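Local atomic coordinates of DNA primase (Aquifex aeolicus, PDB entry 2AU3), a protein that probably synthesises the short RNA primers that DNA polymerase extends during DNA replication, using a zinc-binding domain and a TOPRIM-containing polymerase core. Residues A[253-265]-A[329-342]. Numbering follows the deposited sequence.
Sequences YFDLLRLFSEGIR and PDEFIKEFGKEELR
R258 and D330 form the salt bridge that crosses between two roughly parallel helices of the TOPRIM fold, 253-261 and 329-336, whose axes approach to 9.9 Å at 28°. R258 NE donates to D330 OD1 over 2.8 Å; the oxygen is met on its anti side, 35° out of the carboxylate plane, while lying near the guanidinium plane. A weak second bond from R258 NH2 reaches the same OD1. Bends at chi2 (-68°) and chi3 turn the guanidinium along its own helix, where NH1 binds E262 OE2 at 2.9 Å, through that oxygen's anti lone pair. Held between two carboxylates, and with NH1 also weakly bonded to G134 O, the buried guanidinium probably stays charged and has little freedom to rotate. F254 CE2 meets D330 CB obliquely at 3.7 Å, and the ring holds R258 CG over one face. E262 lays its CG and carboxylate along I333 CG2, and its CB meets K338 CB at 3.6 Å. L259 CD1 packs against P329 CB, I333 CD1 and L341 CD2, and I264 CD1 also touches L341 CD2; L259 and I264 also rest on I248 of strand 247-249, seating helix 253-261 and its C-terminal turn on the sheet. P329 touches D295, and D255 lies near E251, both predicted magnesium ligands, which places this end of the contact beside the probable catalytic site. Waters join polar groups across the seam: one donates to D255 OD1 and accepts from D330 N, another accepts from K338 N and gives a weak bond to E262 OE1. At the other end a Schellman motif with G263 at positive phi closes helix 253-261, and a third water donates to G263 O at 2.7 Å while accepting weakly from R342 NH2.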
ATOM      1  N   TYR A 253       3.808   1.706   7.421  1.00 19.11           N
ATOM      2  CA  TYR A 253       2.835   2.544   6.711  1.00 19.89           C
ATOM      3  C   TYR A 253       3.049   4.045   6.979  1.00 18.43           C
ATOM      4  O   TYR A 253       2.850   4.864   6.084  1.00 17.54           O
ATOM      5  CB  TYR A 253       1.398   2.151   7.119  1.00 21.30           C
ATOM      6  CG  TYR A 253       1.022   2.633   8.488  0.70 25.39           C
ATOM      7  CD1 TYR A 253       0.397   3.869   8.667  0.70 29.16           C
ATOM      8  CD2 TYR A 253       1.329   1.878   9.618  0.70 31.61           C
ATOM      9  CE1 TYR A 253       0.090   4.335   9.928  0.70 32.91           C
ATOM     10  CE2 TYR A 253       1.018   2.338  10.892  0.70 34.30           C
ATOM     11  CZ  TYR A 253       0.390   3.565  11.034  0.70 34.83           C
ATOM     12  OH  TYR A 253       0.071   4.042  12.282  0.70 38.73           O
ATOM     13  N   PHE A 254       3.390   4.397   8.218  1.00 17.20           N
ATOM     14  CA  PHE A 254       3.515   5.801   8.599  1.00 17.88           C
ATOM     15  C   PHE A 254       4.708   6.414   7.866  1.00 16.83           C
ATOM     16  O   PHE A 254       4.605   7.493   7.350  1.00 15.65           O
ATOM     17  CB  PHE A 254       3.646   5.969  10.136  1.00 18.56           C
ATOM     18  CG  PHE A 254       4.017   7.349  10.568  0.70 20.47           C
ATOM     19  CD1 PHE A 254       3.080   8.377  10.556  0.70 22.71           C
ATOM     20  CD2 PHE A 254       5.325   7.630  10.984  0.70 23.73           C
ATOM     21  CE1 PHE A 254       3.427   9.659  10.946  0.70 25.54           C
ATOM     22  CE2 PHE A 254       5.687   8.914  11.372  0.70 24.32           C
ATOM     23  CZ  PHE A 254       4.742   9.931  11.355  0.70 24.21           C
ATOM     24  N   ASP A 255       5.826   5.705   7.785  1.00 16.47           N
ATOM     25  CA  ASP A 255       6.967   6.229   7.007  1.00 16.93           C
ATOM     26  C   ASP A 255       6.571   6.417   5.553  1.00 15.26           C
ATOM     27  O   ASP A 255       7.034   7.333   4.907  1.00 14.73           O
ATOM     28  CB  ASP A 255       8.163   5.270   7.052  1.00 17.70           C
ATOM     29  CG  ASP A 255       8.399   4.687   8.426  1.00 22.27           C
ATOM     30  OD1 ASP A 255       8.979   5.394   9.269  1.00 24.08           O
ATOM     31  OD2 ASP A 255       8.043   3.518   8.746  1.00 28.99           O
ATOM     32  N   LEU A 256       5.755   5.504   5.023  1.00 14.50           N
ATOM     33  CA  LEU A 256       5.407   5.586   3.626  1.00 14.82           C
ATOM     34  C   LEU A 256       4.502   6.802   3.411  1.00 14.67           C
ATOM     35  O   LEU A 256       4.703   7.584   2.479  1.00 14.37           O
ATOM     36  CB  LEU A 256       4.686   4.303   3.141  1.00 14.45           C
ATOM     37  CG  LEU A 256       4.380   4.236   1.627  1.00 15.38           C
ATOM     38  CD1 LEU A 256       4.484   2.777   1.162  1.00 15.37           C
ATOM     39  CD2 LEU A 256       2.999   4.801   1.245  1.00 16.15           C
ATOM     40  N   LEU A 257       3.500   6.949   4.287  1.00 14.96           N
ATOM     41  CA  LEU A 257       2.533   8.021   4.150  1.00 14.58           C
ATOM     42  C   LEU A 257       3.215   9.373   4.240  1.00 15.43           C
ATOM     43  O   LEU A 257       2.829  10.309   3.532  1.00 15.93           O
ATOM     44  CB  LEU A 257       1.457   7.894   5.205  1.00 16.17           C
ATOM     45  CG  LEU A 257       0.589   6.660   5.009  1.00 15.46           C
ATOM     46  CD1 LEU A 257      -0.409   6.555   6.131  1.00 16.80           C
ATOM     47  CD2 LEU A 257      -0.096   6.776   3.660  1.00 12.14           C
ATOM     48  N   ARG A 258       4.247   9.454   5.083  1.00 15.08           N
ATOM     49  CA  ARG A 258       5.049  10.658   5.235  1.00 14.94           C
ATOM     50  C   ARG A 258       5.847  10.981   3.989  1.00 14.98           C
ATOM     51  O   ARG A 258       5.852  12.119   3.552  1.00 14.23           O
ATOM     52  CB  ARG A 258       6.019  10.524   6.419  1.00 15.19           C
ATOM     53  CG  ARG A 258       5.359  10.744   7.765  1.00 18.56           C
ATOM     54  CD  ARG A 258       4.905  12.183   7.999  1.00 20.15           C
ATOM     55  NE  ARG A 258       6.056  13.015   8.323  1.00 20.67           N
ATOM     56  CZ  ARG A 258       6.403  14.121   7.675  1.00 20.77           C
ATOM     57  NH1 ARG A 258       5.694  14.573   6.662  1.00 24.45           N
ATOM     58  NH2 ARG A 258       7.468  14.784   8.051  1.00 22.97           N
ATOM     59  N   LEU A 259       6.565   9.997   3.443  1.00 13.58           N
ATOM     60  CA  LEU A 259       7.331  10.238   2.205  1.00 14.16           C
ATOM     61  C   LEU A 259       6.405  10.670   1.059  1.00 14.27           C
ATOM     62  O   LEU A 259       6.676  11.654   0.340  1.00 13.53           O
ATOM     63  CB  LEU A 259       8.167   8.994   1.839  1.00 14.91           C
ATOM     64  CG  LEU A 259       9.656   9.008   2.245  1.00 15.28           C
ATOM     65  CD1 LEU A 259       9.830   9.008   3.761  1.00 13.95           C
ATOM     66  CD2 LEU A 259      10.351   7.773   1.632  1.00 11.74           C
ATOM     67  N   PHE A 260       5.263   9.983   0.927  1.00 15.25           N
ATOM     68  CA  PHE A 260       4.240  10.361  -0.076  1.00 15.63           C
ATOM     69  C   PHE A 260       3.707  11.789   0.181  1.00 15.57           C
ATOM     70  O   PHE A 260       3.463  12.538  -0.765  1.00 16.21           O
ATOM     71  CB  PHE A 260       3.054   9.406  -0.027  1.00 16.06           C
ATOM     72  CG  PHE A 260       2.866   8.618  -1.260  1.00 19.91           C
ATOM     73  CD1 PHE A 260       3.489   7.385  -1.396  1.00 22.65           C
ATOM     74  CD2 PHE A 260       2.088   9.099  -2.290  1.00 21.80           C
ATOM     75  CE1 PHE A 260       3.321   6.661  -2.561  1.00 24.10           C
ATOM     76  CE2 PHE A 260       1.912   8.369  -3.445  1.00 22.84           C
ATOM     77  CZ  PHE A 260       2.529   7.145  -3.567  1.00 18.89           C
ATOM     78  N   SER A 261       3.520  12.148   1.444  1.00 15.91           N
ATOM     79  CA  SER A 261       3.153  13.524   1.819  1.00 16.98           C
ATOM     80  C   SER A 261       4.172  14.537   1.332  1.00 18.33           C
ATOM     81  O   SER A 261       3.843  15.699   1.090  1.00 19.05           O
ATOM     82  CB  SER A 261       2.966  13.643   3.336  1.00 18.10           C
ATOM     83  OG  SER A 261       1.841  12.880   3.773  1.00 19.68           O
ATOM     84  N   GLU A 262       5.416  14.105   1.172  1.00 17.91           N
ATOM     85  CA  GLU A 262       6.469  15.024   0.775  1.00 18.61           C
ATOM     86  C   GLU A 262       6.788  14.882  -0.711  1.00 19.34           C
ATOM     87  O   GLU A 262       7.800  15.395  -1.184  1.00 21.22           O
ATOM     88  CB  GLU A 262       7.724  14.774   1.629  1.00 19.61           C
ATOM     89  CG  GLU A 262       7.513  14.925   3.140  1.00 19.75           C
ATOM     90  CD  GLU A 262       7.174  16.348   3.581  1.00 25.56           C
ATOM     91  OE1 GLU A 262       7.409  17.284   2.798  1.00 25.02           O
ATOM     92  OE2 GLU A 262       6.655  16.525   4.720  1.00 26.90           O
ATOM     93  N   GLY A 263       5.921  14.185  -1.448  1.00 18.29           N
ATOM     94  CA  GLY A 263       6.100  13.989  -2.880  1.00 18.97           C
ATOM     95  C   GLY A 263       7.139  12.928  -3.286  1.00 18.19           C
ATOM     96  O   GLY A 263       7.636  12.927  -4.407  1.00 20.00           O
ATOM     97  N   ILE A 264       7.472  12.026  -2.379  1.00 17.21           N
ATOM     98  CA  ILE A 264       8.387  10.947  -2.699  1.00 14.69           C
ATOM     99  C   ILE A 264       7.496   9.717  -2.830  1.00 14.76           C
ATOM    100  O   ILE A 264       7.044   9.170  -1.822  1.00 15.11           O
ATOM    101  CB  ILE A 264       9.411  10.773  -1.567  1.00 15.75           C
ATOM    102  CG1 ILE A 264      10.405  11.931  -1.573  1.00 14.32           C
ATOM    103  CG2 ILE A 264      10.250   9.489  -1.778  1.00 12.78           C
ATOM    104  CD1 ILE A 264      11.309  11.944  -0.332  1.00 15.29           C
ATOM    105  N   ARG A 265       7.203   9.308  -4.058  1.00 11.52           N
ATOM    106  CA  ARG A 265       6.032   8.454  -4.264  1.00 13.07           C
ATOM    107  C   ARG A 265       6.361   7.039  -4.748  1.00 13.03           C
ATOM    108  O   ARG A 265       5.462   6.200  -4.877  1.00 12.29           O
ATOM    109  CB  ARG A 265       5.085   9.119  -5.246  1.00 12.35           C
ATOM    110  CG  ARG A 265       4.504  10.460  -4.779  1.00 16.22           C
ATOM    111  CD  ARG A 265       3.620  11.049  -5.853  1.00 20.75           C
ATOM    112  NE  ARG A 265       3.015  12.325  -5.488  1.00 22.99           N
ATOM    113  CZ  ARG A 265       3.336  13.469  -6.051  1.00 23.16           C
ATOM    114  NH1 ARG A 265       4.282  13.510  -6.973  1.00 24.22           N
ATOM    115  NH2 ARG A 265       2.700  14.579  -5.699  1.00 25.98           N
ATOM    116  N   PRO A 329      12.670   8.385   9.152  1.00 19.01           N
ATOM    117  CA  PRO A 329      12.347   9.266   8.025  1.00 18.08           C
ATOM    118  C   PRO A 329      11.574  10.542   8.414  1.00 18.18           C
ATOM    119  O   PRO A 329      11.903  11.604   7.917  1.00 17.14           O
ATOM    120  CB  PRO A 329      11.512   8.366   7.105  1.00 17.87           C
ATOM    121  CG  PRO A 329      12.077   7.009   7.345  1.00 18.07           C
ATOM    122  CD  PRO A 329      12.452   6.963   8.817  1.00 18.21           C
ATOM    123  N   ASP A 330      10.570  10.419   9.281  1.00 18.24           N
ATOM    124  CA  ASP A 330       9.731  11.532   9.702  1.00 19.15           C
ATOM    125  C   ASP A 330      10.567  12.679  10.321  1.00 18.97           C
ATOM    126  O   ASP A 330      10.455  13.827   9.896  1.00 17.61           O
ATOM    127  CB  ASP A 330       8.718  11.004  10.719  1.00 19.01           C
ATOM    128  CG  ASP A 330       7.963  12.084  11.393  1.00 23.25           C
ATOM    129  OD1 ASP A 330       7.500  13.048  10.707  1.00 23.41           O
ATOM    130  OD2 ASP A 330       7.768  12.046  12.620  1.00 24.51           O
ATOM    131  N   GLU A 331      11.420  12.339  11.291  1.00 18.57           N
ATOM    132  CA  GLU A 331      12.253  13.322  11.998  1.00 19.00           C
ATOM    133  C   GLU A 331      13.320  13.914  11.096  1.00 17.77           C
ATOM    134  O   GLU A 331      13.627  15.107  11.181  1.00 17.31           O
ATOM    135  CB  GLU A 331      12.901  12.680  13.237  1.00 19.46           C
ATOM    136  CG  GLU A 331      11.900  12.284  14.333  1.00 23.91           C
ATOM    137  CD  GLU A 331      11.263  13.476  15.047  1.00 31.78           C
ATOM    138  OE1 GLU A 331      11.541  14.652  14.676  1.00 33.37           O
ATOM    139  OE2 GLU A 331      10.445  13.237  15.979  1.00 34.97           O
ATOM    140  N   PHE A 332      13.913  13.072  10.245  1.00 16.99           N
ATOM    141  CA  PHE A 332      14.855  13.579   9.243  1.00 15.96           C
ATOM    142  C   PHE A 332      14.210  14.640   8.340  1.00 15.70           C
ATOM    143  O   PHE A 332      14.753  15.736   8.150  1.00 15.02           O
ATOM    144  CB  PHE A 332      15.475  12.458   8.400  1.00 15.39           C
ATOM    145  CG  PHE A 332      16.615  12.940   7.532  1.00 15.70           C
ATOM    146  CD1 PHE A 332      17.927  12.849   7.964  1.00 14.54           C
ATOM    147  CD2 PHE A 332      16.362  13.551   6.318  1.00 15.04           C
ATOM    148  CE1 PHE A 332      18.970  13.312   7.174  1.00 15.80           C
ATOM    149  CE2 PHE A 332      17.377  14.027   5.537  1.00 12.55           C
ATOM    150  CZ  PHE A 332      18.693  13.902   5.951  1.00 16.63           C
ATOM    151  N   ILE A 333      13.037  14.323   7.806  1.00 15.18           N
ATOM    152  CA  ILE A 333      12.312  15.281   6.960  1.00 14.79           C
ATOM    153  C   ILE A 333      11.964  16.536   7.722  1.00 14.73           C
ATOM    154  O   ILE A 333      12.131  17.652   7.191  1.00 14.44           O
ATOM    155  CB  ILE A 333      11.012  14.667   6.386  1.00 13.95           C
ATOM    156  CG1 ILE A 333      11.335  13.640   5.305  1.00 14.84           C
ATOM    157  CG2 ILE A 333      10.096  15.784   5.793  1.00 14.53           C
ATOM    158  CD1 ILE A 333      10.139  12.656   5.037  1.00 15.09           C
ATOM    159  N   LYS A 334      11.505  16.394   8.974  1.00 15.09           N
ATOM    160  CA  LYS A 334      11.144  17.605   9.734  1.00 15.71           C
ATOM    161  C   LYS A 334      12.326  18.555   9.931  1.00 15.16           C
ATOM    162  O   LYS A 334      12.163  19.769   9.831  1.00 14.32           O
ATOM    163  CB  LYS A 334      10.476  17.278  11.063  1.00 16.98           C
ATOM    164  CG  LYS A 334       8.966  16.898  10.898  1.00 19.35           C
ATOM    165  CD  LYS A 334       8.205  16.786  12.220  1.00 26.64           C
ATOM    166  CE  LYS A 334       8.870  15.857  13.209  1.00 28.74           C
ATOM    167  NZ  LYS A 334       8.634  14.424  12.862  1.00 32.32           N
ATOM    168  N   GLU A 335      13.512  18.000  10.192  1.00 14.37           N
ATOM    169  CA  GLU A 335      14.672  18.832  10.546  1.00 14.47           C
ATOM    170  C   GLU A 335      15.389  19.369   9.311  1.00 15.27           C
ATOM    171  O   GLU A 335      15.802  20.534   9.261  1.00 13.79           O
ATOM    172  CB  GLU A 335      15.660  18.071  11.449  1.00 14.52           C
ATOM    173  CG  GLU A 335      16.906  18.881  11.779  1.00 16.65           C
ATOM    174  CD  GLU A 335      17.724  18.330  12.942  1.00 18.73           C
ATOM    175  OE1 GLU A 335      17.336  17.302  13.532  1.00 18.61           O
ATOM    176  OE2 GLU A 335      18.768  18.943  13.264  1.00 20.54           O
ATOM    177  N   PHE A 336      15.529  18.508   8.310  1.00 15.89           N
ATOM    178  CA  PHE A 336      16.346  18.823   7.135  1.00 16.64           C
ATOM    179  C   PHE A 336      15.552  19.084   5.841  1.00 16.15           C
ATOM    180  O   PHE A 336      16.094  19.611   4.877  1.00 16.83           O
ATOM    181  CB  PHE A 336      17.383  17.708   6.937  1.00 16.69           C
ATOM    182  CG  PHE A 336      18.258  17.468   8.166  1.00 17.28           C
ATOM    183  CD1 PHE A 336      19.192  18.420   8.551  1.00 17.28           C
ATOM    184  CD2 PHE A 336      18.132  16.300   8.930  1.00 19.07           C
ATOM    185  CE1 PHE A 336      20.010  18.217   9.679  1.00 17.71           C
ATOM    186  CE2 PHE A 336      18.952  16.073  10.050  1.00 18.43           C
ATOM    187  CZ  PHE A 336      19.902  17.054  10.424  1.00 18.17           C
ATOM    188  N   GLY A 337      14.286  18.695   5.809  1.00 16.12           N
ATOM    189  CA  GLY A 337      13.446  18.945   4.625  1.00 16.53           C
ATOM    190  C   GLY A 337      13.427  17.795   3.620  1.00 17.14           C
ATOM    191  O   GLY A 337      14.401  17.036   3.491  1.00 16.28           O
ATOM    192  N   LYS A 338      12.318  17.686   2.888  1.00 17.25           N
ATOM    193  CA  LYS A 338      12.126  16.628   1.900  1.00 17.32           C
ATOM    194  C   LYS A 338      13.221  16.552   0.854  1.00 16.98           C
ATOM    195  O   LYS A 338      13.538  15.488   0.381  1.00 16.50           O
ATOM    196  CB  LYS A 338      10.738  16.782   1.209  1.00 18.49           C
ATOM    197  CG  LYS A 338      10.631  18.001   0.307  1.00 17.30           C
ATOM    198  CD  LYS A 338       9.241  18.162  -0.318  1.00 27.15           C
ATOM    199  CE  LYS A 338       9.046  19.552  -0.942  1.00 28.92           C
ATOM    200  NZ  LYS A 338       7.612  20.002  -0.838  1.00 31.63           N
ATOM    201  N   GLU A 339      13.785  17.688   0.462  1.00 18.79           N
ATOM    202  CA  GLU A 339      14.753  17.675  -0.626  1.00 19.54           C
ATOM    203  C   GLU A 339      16.079  17.069  -0.165  1.00 19.07           C
ATOM    204  O   GLU A 339      16.716  16.318  -0.904  1.00 17.68           O
ATOM    205  CB  GLU A 339      14.928  19.076  -1.228  1.00 20.63           C
ATOM    206  CG  GLU A 339      15.820  19.100  -2.474  1.00 25.50           C
ATOM    207  CD  GLU A 339      15.409  18.083  -3.540  1.00 27.30           C
ATOM    208  OE1 GLU A 339      14.193  18.013  -3.895  1.00 29.81           O
ATOM    209  OE2 GLU A 339      16.306  17.357  -4.021  1.00 28.39           O
ATOM    210  N   GLU A 340      16.485  17.370   1.069  1.00 18.56           N
ATOM    211  CA  GLU A 340      17.663  16.727   1.626  1.00 17.80           C
ATOM    212  C   GLU A 340      17.491  15.211   1.727  1.00 17.02           C
ATOM    213  O   GLU A 340      18.441  14.489   1.526  1.00 17.59           O
ATOM    214  CB  GLU A 340      18.033  17.309   2.988  1.00 19.18           C
ATOM    215  CG  GLU A 340      19.470  17.007   3.431  1.00 19.78           C
ATOM    216  CD  GLU A 340      20.504  17.231   2.328  1.00 21.52           C
ATOM    217  OE1 GLU A 340      20.383  18.202   1.559  1.00 22.52           O
ATOM    218  OE2 GLU A 340      21.438  16.427   2.220  1.00 22.15           O
ATOM    219  N   LEU A 341      16.284  14.724   2.037  1.00 16.15           N
ATOM    220  CA  LEU A 341      16.091  13.274   2.062  1.00 15.66           C
ATOM    221  C   LEU A 341      16.278  12.674   0.655  1.00 15.71           C
ATOM    222  O   LEU A 341      16.913  11.638   0.497  1.00 16.25           O
ATOM    223  CB  LEU A 341      14.731  12.890   2.650  1.00 14.48           C
ATOM    224  CG  LEU A 341      14.437  11.397   2.661  1.00 14.03           C
ATOM    225  CD1 LEU A 341      15.519  10.644   3.476  1.00 11.93           C
ATOM    226  CD2 LEU A 341      13.001  11.059   3.189  1.00 15.81           C
ATOM    227  N   ARG A 342      15.739  13.342  -0.354  1.00 16.99           N
ATOM    228  CA  ARG A 342      15.939  12.931  -1.747  1.00 17.77           C
ATOM    229  C   ARG A 342      17.428  12.879  -2.072  1.00 17.86           C
ATOM    230  O   ARG A 342      17.920  11.894  -2.668  1.00 15.44           O
ATOM    231  CB  ARG A 342      15.246  13.898  -2.702  1.00 18.78           C
ATOM    232  CG  ARG A 342      13.794  13.616  -2.982  0.50 23.06           C
ATOM    233  CD  ARG A 342      13.261  14.283  -4.262  0.50 30.17           C
ATOM    234  NE  ARG A 342      11.835  14.557  -4.141  0.50 38.86           N
ATOM    235  CZ  ARG A 342      11.053  15.017  -5.119  0.50 45.01           C
ATOM    236  NH1 ARG A 342      11.543  15.250  -6.338  0.50 47.44           N
ATOM    237  NH2 ARG A 342       9.764  15.233  -4.878  0.50 45.75           N
TER
HETATM  238  O   HOH W   1       9.091   7.819  10.013  1.00 30.33           O
HETATM  239  O   HOH W   2      10.099  19.200   3.647  1.00 19.61           O
HETATM  240  O   HOH W   3       7.673  14.412  -6.691  1.00 34.66           O